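Local coordinates for M152 protein (Murid herpesvirus 1, PDB 4G59) that binds the stress-induced ligand RAE-1 gamma through an MHC-I-like fold and probably helps the virus evade immune recognition, at residues Val15-Gln19 / Cys172-Val176; Ser45-Arg49 / Phe59-Val64; Glu66-Glu70 / Leu163-Trp168. One frame throughout, in Å; residues are numbered along the deposited sequence.

The chain starts with strand 5-11, outside the eight-stranded sheet, and its next loop, 15-19, is disulfide-bonded to helix 161-178: interaction 1 closes a loop of 152 residues that takes in the whole of that sheet. Nested inside are the other two, in series. Interaction 2 folds the loop 59-64 back on 45-49, at the sheet's edge, and interaction 3 then ties the start of helix 68-89 to helix 161-178 across the sheet. Interactions 1 and 3 share that second helix in adjoining pieces. Interaction 2 touches both: Ile47 and Trp61 meet Ile175, Ile47 meets Trp168, and Phe48 and Met62 pack on Leu67.

Interaction 1 of 3, residues Val15-Gln19 / Cys172-Val176; sequences VDICQ and CRKIV
Cys18 and Cys172, whose CA atoms are 5.7 Å apart, form a disulfide between the irregular loop 15-19 and helix 161-178. The loop is extended at Val15 and Asp16 (phi/psi -93/126 and -86/110), then bends at Ile17 and Cys18 (psi near 0°), which sets Cys18 against the helix. Both cysteine CA-to-CB bonds point at the opposite segment. Cys18 takes chi1 m and Cys172 chi1 t, the SG atoms are 2.0 Å apart, and chi3 is -97°. Regular alpha geometry runs through 172-176, with Val176 N hydrogen-bonded to Cys172 O at 3.0 Å. The disulfide joins the loop that leaves strand 5-11 to a helix lying on the eight-stranded sheet of the MHC-I-like platform. Val176, one turn on from Cys172, is the third main participant: its CG2 lies 3.9 Å from Cys18 SG and 3.8 Å from Ile17 CG1 (chi1 p). Asp16, its CA 7.3 Å from that of Val176, has OD1 4.4 Å from Val176 CG2, while OD2 accepts a very short hydrogen bond from Gln19 NE2, 2.5 Å.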
ATOM      1  N   VAL B  15      -6.676 -26.760  -2.141  1.00 41.38           N
ATOM      2  CA  VAL B  15      -5.214 -26.751  -2.045  1.00 38.94           C
ATOM      3  C   VAL B  15      -4.773 -26.505  -0.605  1.00 40.94           C
ATOM      4  O   VAL B  15      -5.199 -25.540   0.035  1.00 42.02           O
ATOM      5  CB  VAL B  15      -4.586 -25.679  -2.934  1.00 40.99           C
ATOM      6  CG1 VAL B  15      -3.068 -25.735  -2.821  1.00 33.40           C
ATOM      7  CG2 VAL B  15      -5.034 -25.831  -4.391  1.00 35.76           C
ATOM      8  N   ASP B  16      -3.940 -27.392  -0.082  1.00 43.23           N
ATOM      9  CA  ASP B  16      -3.407 -27.213   1.255  1.00 46.62           C
ATOM     10  C   ASP B  16      -2.162 -26.336   1.159  1.00 43.56           C
ATOM     11  O   ASP B  16      -1.139 -26.761   0.648  1.00 45.36           O
ATOM     12  CB  ASP B  16      -3.053 -28.566   1.868  1.00 46.27           C
ATOM     13  CG  ASP B  16      -2.486 -28.443   3.276  1.00 56.32           C
ATOM     14  OD1 ASP B  16      -2.797 -27.453   3.992  1.00 54.03           O
ATOM     15  OD2 ASP B  16      -1.736 -29.359   3.666  1.00 55.12           O
ATOM     16  N   ILE B  17      -2.257 -25.113   1.656  1.00 43.74           N
ATOM     17  CA  ILE B  17      -1.169 -24.151   1.528  1.00 48.60           C
ATOM     18  C   ILE B  17      -0.222 -24.132   2.721  1.00 44.35           C
ATOM     19  O   ILE B  17       0.658 -23.291   2.787  1.00 51.91           O
ATOM     20  CB  ILE B  17      -1.729 -22.751   1.403  1.00 41.81           C
ATOM     21  CG1 ILE B  17      -2.629 -22.464   2.602  1.00 36.59           C
ATOM     22  CG2 ILE B  17      -2.521 -22.611   0.099  1.00 38.48           C
ATOM     23  CD1 ILE B  17      -2.914 -21.022   2.773  1.00 40.37           C
ATOM     24  N   CYS B  18      -0.402 -25.050   3.661  1.00 46.61           N
ATOM     25  CA  CYS B  18       0.347 -25.008   4.916  1.00 44.88           C
ATOM     26  C   CYS B  18       1.608 -25.855   4.940  1.00 46.23           C
ATOM     27  O   CYS B  18       2.311 -25.897   5.956  1.00 47.17           O
ATOM     28  CB  CYS B  18      -0.557 -25.390   6.081  1.00 46.84           C
ATOM     29  SG  CYS B  18      -1.800 -24.152   6.398  1.00 55.24           S
ATOM     30  N   GLN B  19       1.906 -26.522   3.830  1.00 44.85           N
ATOM     31  CA  GLN B  19       3.173 -27.246   3.730  1.00 49.59           C
ATOM     32  C   GLN B  19       4.300 -26.342   3.281  1.00 51.09           C
ATOM     33  O   GLN B  19       4.061 -25.321   2.612  1.00 45.34           O
ATOM     34  CB  GLN B  19       3.071 -28.423   2.766  1.00 51.93           C
ATOM     35  CG  GLN B  19       2.687 -29.716   3.441  1.00 52.23           C
ATOM     36  CD  GLN B  19       1.215 -29.975   3.362  1.00 56.93           C
ATOM     37  OE1 GLN B  19       0.680 -30.231   2.281  1.00 67.30           O
ATOM     38  NE2 GLN B  19       0.536 -29.900   4.503  1.00 56.19           N
ATOM     39  N   CYS B 172      -1.734 -21.247  10.257  1.00 34.24           N
ATOM     40  CA  CYS B 172      -2.039 -21.617   8.874  1.00 35.83           C
ATOM     41  C   CYS B 172      -3.238 -22.564   8.772  1.00 33.43           C
ATOM     42  O   CYS B 172      -4.100 -22.375   7.918  1.00 33.63           O
ATOM     43  CB  CYS B 172      -0.827 -22.235   8.174  1.00 37.05           C
ATOM     44  SG  CYS B 172      -0.996 -22.286   6.386  1.00 44.48           S
ATOM     45  N   ARG B 173      -3.269 -23.590   9.621  1.00 34.97           N
ATOM     46  CA  ARG B 173      -4.346 -24.572   9.583  1.00 35.01           C
ATOM     47  C   ARG B 173      -5.692 -23.947   9.970  1.00 32.66           C
ATOM     48  O   ARG B 173      -6.737 -24.316   9.407  1.00 32.36           O
ATOM     49  CB  ARG B 173      -4.029 -25.761  10.501  1.00 37.27           C
ATOM     50  CG  ARG B 173      -2.810 -26.638  10.130  1.00 36.80           C
ATOM     51  CD  ARG B 173      -2.748 -27.778  11.161  1.00 49.66           C
ATOM     52  NE  ARG B 173      -1.514 -28.567  11.302  1.00 49.47           N
ATOM     53  CZ  ARG B 173      -0.830 -29.132  10.311  1.00 52.60           C
ATOM     54  NH1 ARG B 173      -1.172 -28.956   9.030  1.00 55.00           N
ATOM     55  NH2 ARG B 173       0.241 -29.851  10.605  1.00 54.13           N
ATOM     56  N   LYS B 174      -5.668 -23.004  10.916  1.00 30.61           N
ATOM     57  CA  LYS B 174      -6.882 -22.268  11.301  1.00 32.94           C
ATOM     58  C   LYS B 174      -7.454 -21.490  10.103  1.00 32.39           C
ATOM     59  O   LYS B 174      -8.670 -21.497   9.852  1.00 30.20           O
ATOM     60  CB  LYS B 174      -6.603 -21.331  12.486  1.00 34.25           C
ATOM     61  CG  LYS B 174      -7.794 -20.505  12.938  1.00 36.42           C
ATOM     62  CD  LYS B 174      -8.874 -21.387  13.556  1.00 36.71           C
ATOM     63  CE  LYS B 174     -10.005 -20.551  14.132  1.00 33.54           C
ATOM     64  NZ  LYS B 174     -11.015 -21.413  14.815  1.00 34.42           N
ATOM     65  N   ILE B 175      -6.552 -20.882   9.330  1.00 33.83           N
ATOM     66  CA  ILE B 175      -6.932 -20.125   8.132  1.00 33.42           C
ATOM     67  C   ILE B 175      -7.569 -21.015   7.066  1.00 34.07           C
ATOM     68  O   ILE B 175      -8.653 -20.705   6.538  1.00 32.56           O
ATOM     69  CB  ILE B 175      -5.724 -19.467   7.506  1.00 30.54           C
ATOM     70  CG1 ILE B 175      -5.167 -18.362   8.415  1.00 33.23           C
ATOM     71  CG2 ILE B 175      -6.070 -18.916   6.134  1.00 28.51           C
ATOM     72  CD1 ILE B 175      -3.719 -17.874   7.952  1.00 34.00           C
ATOM     73  N   VAL B 176      -6.872 -22.103   6.736  1.00 30.88           N
ATOM     74  CA  VAL B 176      -7.395 -23.139   5.853  1.00 29.09           C
ATOM     75  C   VAL B 176      -8.761 -23.608   6.350  1.00 31.02           C
ATOM     76  O   VAL B 176      -9.693 -23.730   5.564  1.00 34.90           O
ATOM     77  CB  VAL B 176      -6.402 -24.312   5.761  1.00 37.13           C
ATOM     78  CG1 VAL B 176      -7.099 -25.608   5.386  1.00 30.73           C
ATOM     79  CG2 VAL B 176      -5.335 -23.987   4.757  1.00 39.18           C
TER

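Interaction 2 of 3, residues Ser45-Arg49 / Phe59-Val64; sequences SDIFR and FPWMNV. With NAG (2-acetamido-2-deoxy-beta-D-glucopyranose), chain E.
At one edge of the eight-stranded sheet of an MHC-I-like platform, the connection from strand 56-57 to helix 68-89 folds back over residues 45-49. Ile47 and Phe48 both face Ile39 of strand 34-40, a classic beta bulge. The connection opens with a type I beta turn from Phe59 to Met62, closed by Met62 N to Phe59 O at 2.8 Å. No hydrogen bond crosses between 45-49 and 59-64, and the closest CA pair is Ile47 and Phe59, at 7.1 Å. Packing does the work, with Ile47 at its centre (chi1 m, chi2 t): its CG2 lies 3.6 Å from Met62 SD and 4.0 Å from Trp61 CH2, while its O is 3.4 Å from the same Met62 SD. The CA-to-CB bond of Met62 (m, t, p) points toward 45-49, and its CE sits 4.1 Å from Phe48 CB. Phe48, chi1 t, brings CE1 to 4.0 Å from Val64 CG2. Phe59, chi1 m, presents its ring edge to two carbonyls, with CE2 3.6 Å from Asp46 O and CD2 3.6 Å from Ile47 O. Asp46 takes no part through its carboxylate, whose OD2 makes a salt bridge with Arg49 NE at 2.9 Å. Asn63, poorly ordered, carries the N-linked NAG through ND2 to C1 at 1.4 Å. Ile47 also touches Trp168 and Ile175, so the small apolar cluster continues under helix 161-178, in the helix-on-sheet packing of the MHC class I platform fold.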
ATOM      1  N   SER B  45      -2.350 -13.144   3.242  1.00 33.55           N
ATOM      2  CA  SER B  45      -2.131 -11.702   3.376  1.00 32.05           C
ATOM      3  C   SER B  45      -1.583 -11.523   4.792  1.00 30.74           C
ATOM      4  O   SER B  45      -1.203 -12.518   5.413  1.00 33.26           O
ATOM      5  CB  SER B  45      -3.444 -10.960   3.186  1.00 31.81           C
ATOM      6  OG  SER B  45      -4.417 -11.460   4.076  1.00 34.79           O
ATOM      7  N   ASP B  46      -1.516 -10.315   5.337  1.00 29.90           N
ATOM      8  CA  ASP B  46      -0.907 -10.225   6.669  1.00 32.73           C
ATOM      9  C   ASP B  46      -1.757 -10.891   7.735  1.00 32.52           C
ATOM     10  O   ASP B  46      -2.975 -10.644   7.843  1.00 33.41           O
ATOM     11  CB  ASP B  46      -0.591  -8.794   7.105  1.00 34.06           C
ATOM     12  CG  ASP B  46       0.242  -8.041   6.111  1.00 38.36           C
ATOM     13  OD1 ASP B  46       1.015  -8.663   5.349  1.00 36.27           O
ATOM     14  OD2 ASP B  46       0.108  -6.799   6.104  1.00 40.99           O
ATOM     15  N   ILE B  47      -1.115 -11.757   8.507  1.00 31.05           N
ATOM     16  CA  ILE B  47      -1.771 -12.397   9.649  1.00 33.41           C
ATOM     17  C   ILE B  47      -1.551 -11.558  10.924  1.00 35.59           C
ATOM     18  O   ILE B  47      -2.445 -11.423  11.785  1.00 29.04           O
ATOM     19  CB  ILE B  47      -1.253 -13.827   9.831  1.00 30.90           C
ATOM     20  CG1 ILE B  47      -1.571 -14.653   8.576  1.00 32.18           C
ATOM     21  CG2 ILE B  47      -1.851 -14.481  11.057  1.00 26.44           C
ATOM     22  CD1 ILE B  47      -0.763 -15.979   8.475  1.00 28.46           C
ATOM     23  N   PHE B  48      -0.356 -10.981  11.034  1.00 35.87           N
ATOM     24  CA  PHE B  48      -0.076 -10.068  12.133  1.00 35.33           C
ATOM     25  C   PHE B  48       0.494  -8.774  11.587  1.00 37.97           C
ATOM     26  O   PHE B  48       1.358  -8.790  10.692  1.00 33.45           O
ATOM     27  CB  PHE B  48       0.896 -10.693  13.115  1.00 36.24           C
ATOM     28  CG  PHE B  48       1.232  -9.803  14.270  1.00 41.96           C
ATOM     29  CD1 PHE B  48       0.322  -9.621  15.309  1.00 45.19           C
ATOM     30  CD2 PHE B  48       2.461  -9.149  14.332  1.00 41.47           C
ATOM     31  CE1 PHE B  48       0.628  -8.796  16.394  1.00 40.63           C
ATOM     32  CE2 PHE B  48       2.767  -8.326  15.401  1.00 42.00           C
ATOM     33  CZ  PHE B  48       1.846  -8.151  16.433  1.00 42.63           C
ATOM     34  N   ARG B  49       0.003  -7.651  12.109  1.00 38.42           N
ATOM     35  CA  ARG B  49       0.506  -6.358  11.672  1.00 35.93           C
ATOM     36  C   ARG B  49       0.441  -5.319  12.772  1.00 38.71           C
ATOM     37  O   ARG B  49      -0.561  -5.203  13.505  1.00 41.63           O
ATOM     38  CB  ARG B  49      -0.223  -5.844  10.418  1.00 33.45           C
ATOM     39  CG  ARG B  49       0.418  -4.571   9.833  1.00 36.90           C
ATOM     40  CD  ARG B  49      -0.528  -3.799   8.917  1.00 38.43           C
ATOM     41  NE  ARG B  49      -0.838  -4.469   7.646  1.00 38.85           N
ATOM     42  CZ  ARG B  49      -1.747  -4.028   6.764  1.00 42.34           C
ATOM     43  NH1 ARG B  49      -2.459  -2.921   7.013  1.00 36.10           N
ATOM     44  NH2 ARG B  49      -1.958  -4.701   5.631  1.00 32.97           N
ATOM     45  N   PHE B  59      -6.030 -11.515  14.189  1.00 38.58           N
ATOM     46  CA  PHE B  59      -7.303 -12.200  14.124  1.00 36.91           C
ATOM     47  C   PHE B  59      -7.682 -12.738  15.498  1.00 40.59           C
ATOM     48  O   PHE B  59      -6.798 -13.029  16.304  1.00 42.47           O
ATOM     49  CB  PHE B  59      -7.257 -13.256  13.014  1.00 38.16           C
ATOM     50  CG  PHE B  59      -7.103 -12.644  11.643  1.00 37.59           C
ATOM     51  CD1 PHE B  59      -8.223 -12.364  10.866  1.00 35.66           C
ATOM     52  CD2 PHE B  59      -5.850 -12.271  11.169  1.00 32.81           C
ATOM     53  CE1 PHE B  59      -8.090 -11.764   9.627  1.00 36.87           C
ATOM     54  CE2 PHE B  59      -5.712 -11.660   9.936  1.00 32.52           C
ATOM     55  CZ  PHE B  59      -6.823 -11.406   9.164  1.00 34.45           C
ATOM     56  N   PRO B  60      -8.994 -12.832  15.781  1.00 38.15           N
ATOM     57  CA  PRO B  60      -9.484 -13.121  17.137  1.00 41.78           C
ATOM     58  C   PRO B  60      -9.053 -14.488  17.658  1.00 44.64           C
ATOM     59  O   PRO B  60      -9.083 -14.702  18.876  1.00 48.54           O
ATOM     60  CB  PRO B  60     -11.020 -13.055  16.989  1.00 41.81           C
ATOM     61  CG  PRO B  60     -11.288 -13.241  15.510  1.00 38.99           C
ATOM     62  CD  PRO B  60     -10.093 -12.609  14.825  1.00 36.86           C
ATOM     63  N   TRP B  61      -8.669 -15.388  16.753  1.00 40.08           N
ATOM     64  CA  TRP B  61      -8.138 -16.691  17.141  1.00 38.65           C
ATOM     65  C   TRP B  61      -6.646 -16.659  17.450  1.00 45.70           C
ATOM     66  O   TRP B  61      -6.052 -17.720  17.696  1.00 49.31           O
ATOM     67  CB  TRP B  61      -8.393 -17.756  16.055  1.00 38.41           C
ATOM     68  CG  TRP B  61      -8.239 -17.260  14.647  1.00 38.44           C
ATOM     69  CD1 TRP B  61      -9.234 -16.805  13.840  1.00 32.71           C
ATOM     70  CD2 TRP B  61      -7.024 -17.172  13.879  1.00 34.93           C
ATOM     71  NE1 TRP B  61      -8.722 -16.436  12.619  1.00 36.06           N
ATOM     72  CE2 TRP B  61      -7.369 -16.653  12.613  1.00 37.77           C
ATOM     73  CE3 TRP B  61      -5.685 -17.476  14.139  1.00 39.86           C
ATOM     74  CZ2 TRP B  61      -6.415 -16.430  11.599  1.00 36.20           C
ATOM     75  CZ3 TRP B  61      -4.725 -17.249  13.116  1.00 38.59           C
ATOM     76  CH2 TRP B  61      -5.105 -16.730  11.870  1.00 34.32           C
ATOM     77  N   MET B  62      -6.022 -15.479  17.408  1.00 43.61           N
ATOM     78  CA  MET B  62      -4.611 -15.368  17.798  1.00 46.40           C
ATOM     79  C   MET B  62      -4.502 -14.740  19.181  1.00 49.55           C
ATOM     80  O   MET B  62      -5.121 -13.707  19.458  1.00 43.73           O
ATOM     81  CB  MET B  62      -3.820 -14.473  16.842  1.00 44.95           C
ATOM     82  CG  MET B  62      -3.670 -14.961  15.423  1.00 44.49           C
ATOM     83  SD  MET B  62      -2.998 -13.655  14.354  1.00 48.28           S
ATOM     84  CE  MET B  62      -1.344 -13.545  15.082  1.00 32.25           C
ATOM     85  N   ASN B  63      -3.647 -15.316  20.016  1.00 57.45           N
ATOM     86  CA  ASN B  63      -3.315 -14.682  21.272  1.00 67.89           C
ATOM     87  C   ASN B  63      -2.027 -13.914  21.008  1.00 63.86           C
ATOM     88  O   ASN B  63      -0.962 -14.508  20.837  1.00 62.17           O
ATOM     89  CB  ASN B  63      -3.103 -15.724  22.368  1.00 87.56           C
ATOM     90  CG  ASN B  63      -2.764 -15.099  23.707  1.00 87.56           C
ATOM     91  OD1 ASN B  63      -2.700 -13.877  23.837  1.00 87.56           O
ATOM     92  ND2 ASN B  63      -2.545 -15.939  24.712  1.00 87.56           N
ATOM     93  N   VAL B  64      -2.133 -12.591  20.971  1.00 61.93           N
ATOM     94  CA  VAL B  64      -0.980 -11.725  20.706  1.00 63.86           C
ATOM     95  C   VAL B  64       0.081 -11.794  21.814  1.00 63.87           C
ATOM     96  O   VAL B  64       1.289 -11.786  21.537  1.00 61.30           O
ATOM     97  CB  VAL B  64      -1.427 -10.262  20.429  1.00 59.31           C
ATOM     98  CG1 VAL B  64      -2.356  -9.761  21.533  1.00 59.11           C
ATOM     99  CG2 VAL B  64      -0.226  -9.342  20.261  1.00 52.19           C
TER
HETATM  100  C1  NAG E 401      -2.347 -15.530  25.992  1.00 86.85           C
HETATM  101  C2  NAG E 401      -1.371 -15.028  27.049  1.00 84.59           C
HETATM  102  C3  NAG E 401      -1.910 -15.362  28.432  1.00 81.16           C
HETATM  103  C4  NAG E 401      -3.293 -14.749  28.551  1.00 87.25           C
HETATM  104  C5  NAG E 401      -4.165 -15.318  27.440  1.00 83.48           C
HETATM  105  C6  NAG E 401      -5.595 -14.801  27.543  1.00 81.70           C
HETATM  106  C7  NAG E 401       0.453 -16.479  27.734  1.00 89.50           C
HETATM  107  C8  NAG E 401       1.809 -17.031  27.410  1.00 81.44           C
HETATM  108  N2  NAG E 401      -0.067 -15.630  26.852  1.00 89.83           N
HETATM  109  O3  NAG E 401      -1.065 -14.818  29.419  1.00 83.30           O
HETATM  110  O4  NAG E 401      -3.850 -15.067  29.806  1.00 87.37           O
HETATM  111  O5  NAG E 401      -3.610 -14.931  26.203  1.00 85.81           O
HETATM  112  O6  NAG E 401      -6.364 -15.330  26.487  1.00 90.19           O
HETATM  113  O7  NAG E 401      -0.126 -16.813  28.767  1.00 88.56           O

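Interaction 3 of 3, residues Glu66-Glu70 / Leu163-Trp168; sequences ELAQE and LLQKRW. With NAG (2-acetamido-2-deoxy-beta-D-glucopyranose), chain E.
Arg167 reaches from helix 161-178 to the start of helix 68-89, and most of the polar contact is built on its guanidinium. The nearest CA pairs are Gln69 with Leu164, 8.2 Å, and Leu67 with Arg167, 9.1 Å; Leu67 is the N-cap residue, and helix begins at Ala68. With chi1 t, chi2 t and chi3 p, Arg167 gives an NH2 hydrogen bond to Gln69 OE1 at 2.6 Å (150°) and a salt bridge to Glu70 OE2, also 2.6 Å. Its NH1 lies 2.6 Å from Glu66 O, which sits over one guanidinium face, so the angle is too poor for a hydrogen bond. Glu70 is served at both oxygens: OE1 accepts from Trp168 NE1 at 2.8 Å (161°), at the ring edge. The Glu66 carboxylate looks to the glycosylated Asn63, with OE1 accepting from its ND2. Apolar groups flank the polar ones: Leu164 CD2 is 3.2 Å from Glu70 OE1, and Leu163 CD2 3.8 Å from Gln69 NE2. Trp168 also packs on Ile39 of the sheet beneath. Two helices over an antiparallel sheet make the MHC class I platform; here the start of one is bridged directly to the other.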
ATOM      1  N   GLU B  66       1.048 -14.293  23.305  1.00 67.10           N
ATOM      2  CA  GLU B  66       1.838 -15.498  23.058  1.00 64.72           C
ATOM      3  C   GLU B  66       2.861 -15.311  21.943  1.00 58.64           C
ATOM      4  O   GLU B  66       3.539 -16.260  21.559  1.00 61.09           O
ATOM      5  CB  GLU B  66       0.916 -16.672  22.709  1.00 77.02           C
ATOM      6  CG  GLU B  66       0.849 -17.764  23.762  1.00 79.07           C
ATOM      7  CD  GLU B  66      -0.292 -18.736  23.526  1.00 86.63           C
ATOM      8  OE1 GLU B  66      -1.453 -18.284  23.448  1.00 79.13           O
ATOM      9  OE2 GLU B  66      -0.022 -19.951  23.418  1.00 97.56           O
ATOM     10  N   LEU B  67       2.966 -14.095  21.417  1.00 58.31           N
ATOM     11  CA  LEU B  67       3.867 -13.832  20.295  1.00 55.42           C
ATOM     12  C   LEU B  67       5.170 -13.190  20.795  1.00 54.32           C
ATOM     13  O   LEU B  67       5.647 -12.192  20.242  1.00 49.65           O
ATOM     14  CB  LEU B  67       3.181 -12.952  19.242  1.00 56.93           C
ATOM     15  CG  LEU B  67       2.253 -13.578  18.187  1.00 59.64           C
ATOM     16  CD1 LEU B  67       1.174 -14.431  18.799  1.00 54.11           C
ATOM     17  CD2 LEU B  67       1.602 -12.509  17.322  1.00 57.17           C
ATOM     18  N   ALA B  68       5.743 -13.784  21.842  1.00 54.45           N
ATOM     19  CA  ALA B  68       6.955 -13.268  22.485  1.00 49.48           C
ATOM     20  C   ALA B  68       8.169 -13.194  21.561  1.00 44.31           C
ATOM     21  O   ALA B  68       8.863 -12.181  21.516  1.00 48.32           O
ATOM     22  CB  ALA B  68       7.283 -14.096  23.734  1.00 49.10           C
ATOM     23  N   GLN B  69       8.440 -14.279  20.849  1.00 43.86           N
ATOM     24  CA  GLN B  69       9.630 -14.364  20.006  1.00 40.87           C
ATOM     25  C   GLN B  69       9.570 -13.370  18.847  1.00 45.27           C
ATOM     26  O   GLN B  69      10.513 -12.603  18.635  1.00 44.09           O
ATOM     27  CB  GLN B  69       9.828 -15.790  19.491  1.00 38.81           C
ATOM     28  CG  GLN B  69      10.148 -16.823  20.561  1.00 38.78           C
ATOM     29  CD  GLN B  69       8.988 -17.113  21.492  1.00 44.74           C
ATOM     30  OE1 GLN B  69       7.817 -17.024  21.104  1.00 47.74           O
ATOM     31  NE2 GLN B  69       9.304 -17.459  22.734  1.00 46.60           N
ATOM     32  N   GLU B  70       8.459 -13.371  18.113  1.00 44.61           N
ATOM     33  CA  GLU B  70       8.300 -12.435  17.001  1.00 44.51           C
ATOM     34  C   GLU B  70       8.326 -10.980  17.463  1.00 43.86           C
ATOM     35  O   GLU B  70       8.991 -10.148  16.835  1.00 43.11           O
ATOM     36  CB  GLU B  70       7.065 -12.749  16.131  1.00 44.05           C
ATOM     37  CG  GLU B  70       5.876 -13.348  16.853  1.00 51.63           C
ATOM     38  CD  GLU B  70       5.914 -14.864  16.964  1.00 50.12           C
ATOM     39  OE1 GLU B  70       6.076 -15.549  15.941  1.00 48.77           O
ATOM     40  OE2 GLU B  70       5.745 -15.374  18.086  1.00 55.09           O
ATOM     41  N   LEU B 163       9.536 -23.948  17.671  1.00 43.96           N
ATOM     42  CA  LEU B 163       8.388 -23.376  18.376  1.00 43.83           C
ATOM     43  C   LEU B 163       7.588 -22.518  17.409  1.00 48.62           C
ATOM     44  O   LEU B 163       6.357 -22.501  17.468  1.00 45.85           O
ATOM     45  CB  LEU B 163       8.819 -22.557  19.590  1.00 43.20           C
ATOM     46  CG  LEU B 163       7.811 -21.588  20.210  1.00 46.32           C
ATOM     47  CD1 LEU B 163       6.503 -22.280  20.577  1.00 57.20           C
ATOM     48  CD2 LEU B 163       8.406 -20.950  21.436  1.00 45.95           C
ATOM     49  N   LEU B 164       8.302 -21.824  16.519  1.00 49.66           N
ATOM     50  CA  LEU B 164       7.685 -20.972  15.508  1.00 46.61           C
ATOM     51  C   LEU B 164       6.992 -21.812  14.442  1.00 45.46           C
ATOM     52  O   LEU B 164       5.880 -21.493  14.017  1.00 48.21           O
ATOM     53  CB  LEU B 164       8.725 -20.037  14.868  1.00 46.92           C
ATOM     54  CG  LEU B 164       9.285 -18.908  15.731  1.00 41.14           C
ATOM     55  CD1 LEU B 164      10.490 -18.252  15.076  1.00 43.31           C
ATOM     56  CD2 LEU B 164       8.202 -17.885  15.991  1.00 41.04           C
ATOM     57  N   GLN B 165       7.644 -22.885  14.013  1.00 44.96           N
ATOM     58  CA  GLN B 165       7.042 -23.796  13.050  1.00 47.50           C
ATOM     59  C   GLN B 165       5.710 -24.305  13.596  1.00 45.86           C
ATOM     60  O   GLN B 165       4.718 -24.373  12.875  1.00 47.33           O
ATOM     61  CB  GLN B 165       7.976 -24.972  12.755  1.00 49.52           C
ATOM     62  CG  GLN B 165       7.332 -26.091  11.949  1.00 39.89           C
ATOM     63  CD  GLN B 165       7.290 -25.802  10.458  1.00 47.10           C
ATOM     64  OE1 GLN B 165       7.989 -24.914   9.944  1.00 47.99           O
ATOM     65  NE2 GLN B 165       6.467 -26.558   9.749  1.00 51.26           N
ATOM     66  N   LYS B 166       5.676 -24.631  14.881  1.00 46.77           N
ATOM     67  CA  LYS B 166       4.449 -25.154  15.459  1.00 40.91           C
ATOM     68  C   LYS B 166       3.373 -24.074  15.493  1.00 44.09           C
ATOM     69  O   LYS B 166       2.235 -24.302  15.062  1.00 44.31           O
ATOM     70  CB  LYS B 166       4.693 -25.682  16.865  1.00 38.41           C
ATOM     71  CG  LYS B 166       3.536 -26.465  17.418  1.00 34.62           C
ATOM     72  CD  LYS B 166       3.727 -26.746  18.890  1.00 41.75           C
ATOM     73  CE  LYS B 166       2.670 -27.691  19.415  1.00 44.07           C
ATOM     74  NZ  LYS B 166       2.260 -27.308  20.792  1.00 58.90           N
ATOM     75  N   ARG B 167       3.735 -22.897  15.992  1.00 36.57           N
ATOM     76  CA  ARG B 167       2.758 -21.834  16.164  1.00 37.62           C
ATOM     77  C   ARG B 167       2.201 -21.366  14.821  1.00 40.62           C
ATOM     78  O   ARG B 167       0.984 -21.164  14.683  1.00 40.29           O
ATOM     79  CB  ARG B 167       3.334 -20.663  16.965  1.00 36.77           C
ATOM     80  CG  ARG B 167       2.454 -19.437  16.937  1.00 38.33           C
ATOM     81  CD  ARG B 167       2.678 -18.511  18.112  1.00 42.75           C
ATOM     82  NE  ARG B 167       4.057 -18.053  18.195  1.00 54.32           N
ATOM     83  CZ  ARG B 167       4.782 -18.082  19.306  1.00 49.63           C
ATOM     84  NH1 ARG B 167       4.244 -18.543  20.423  1.00 46.42           N
ATOM     85  NH2 ARG B 167       6.036 -17.651  19.293  1.00 46.72           N
ATOM     86  N   TRP B 168       3.072 -21.221  13.824  1.00 35.65           N
ATOM     87  CA  TRP B 168       2.607 -20.718  12.533  1.00 40.16           C
ATOM     88  C   TRP B 168       1.916 -21.784  11.681  1.00 42.13           C
ATOM     89  O   TRP B 168       1.078 -21.461  10.844  1.00 41.45           O
ATOM     90  CB  TRP B 168       3.719 -19.951  11.802  1.00 36.41           C
ATOM     91  CG  TRP B 168       3.984 -18.676  12.527  1.00 41.79           C
ATOM     92  CD1 TRP B 168       4.909 -18.466  13.507  1.00 40.53           C
ATOM     93  CD2 TRP B 168       3.256 -17.450  12.392  1.00 41.16           C
ATOM     94  NE1 TRP B 168       4.816 -17.177  13.975  1.00 38.69           N
ATOM     95  CE2 TRP B 168       3.810 -16.532  13.307  1.00 43.28           C
ATOM     96  CE3 TRP B 168       2.198 -17.038  11.580  1.00 38.48           C
ATOM     97  CZ2 TRP B 168       3.326 -15.222  13.439  1.00 40.01           C
ATOM     98  CZ3 TRP B 168       1.722 -15.733  11.706  1.00 39.41           C
ATOM     99  CH2 TRP B 168       2.282 -14.845  12.632  1.00 36.32           C
TER
HETATM  100  C1  NAG E 401      -2.347 -15.530  25.992  1.00 86.85           C
HETATM  101  C2  NAG E 401      -1.371 -15.028  27.049  1.00 84.59           C
HETATM  102  C3  NAG E 401      -1.910 -15.362  28.432  1.00 81.16           C
HETATM  103  C4  NAG E 401      -3.293 -14.749  28.551  1.00 87.25           C
HETATM  104  C5  NAG E 401      -4.165 -15.318  27.440  1.00 83.48           C
HETATM  105  C6  NAG E 401      -5.595 -14.801  27.543  1.00 81.70           C
HETATM  106  C7  NAG E 401       0.453 -16.479  27.734  1.00 89.50           C
HETATM  107  C8  NAG E 401       1.809 -17.031  27.410  1.00 81.44           C
HETATM  108  N2  NAG E 401      -0.067 -15.630  26.852  1.00 89.83           N
HETATM  109  O3  NAG E 401      -1.065 -14.818  29.419  1.00 83.30           O
HETATM  110  O4  NAG E 401      -3.850 -15.067  29.806  1.00 87.37           O
HETATM  111  O5  NAG E 401      -3.610 -14.931  26.203  1.00 85.81           O
HETATM  112  O6  NAG E 401      -6.364 -15.330  26.487  1.00 90.19           O
HETATM  113  O7  NAG E 401      -0.126 -16.813  28.767  1.00 88.56           O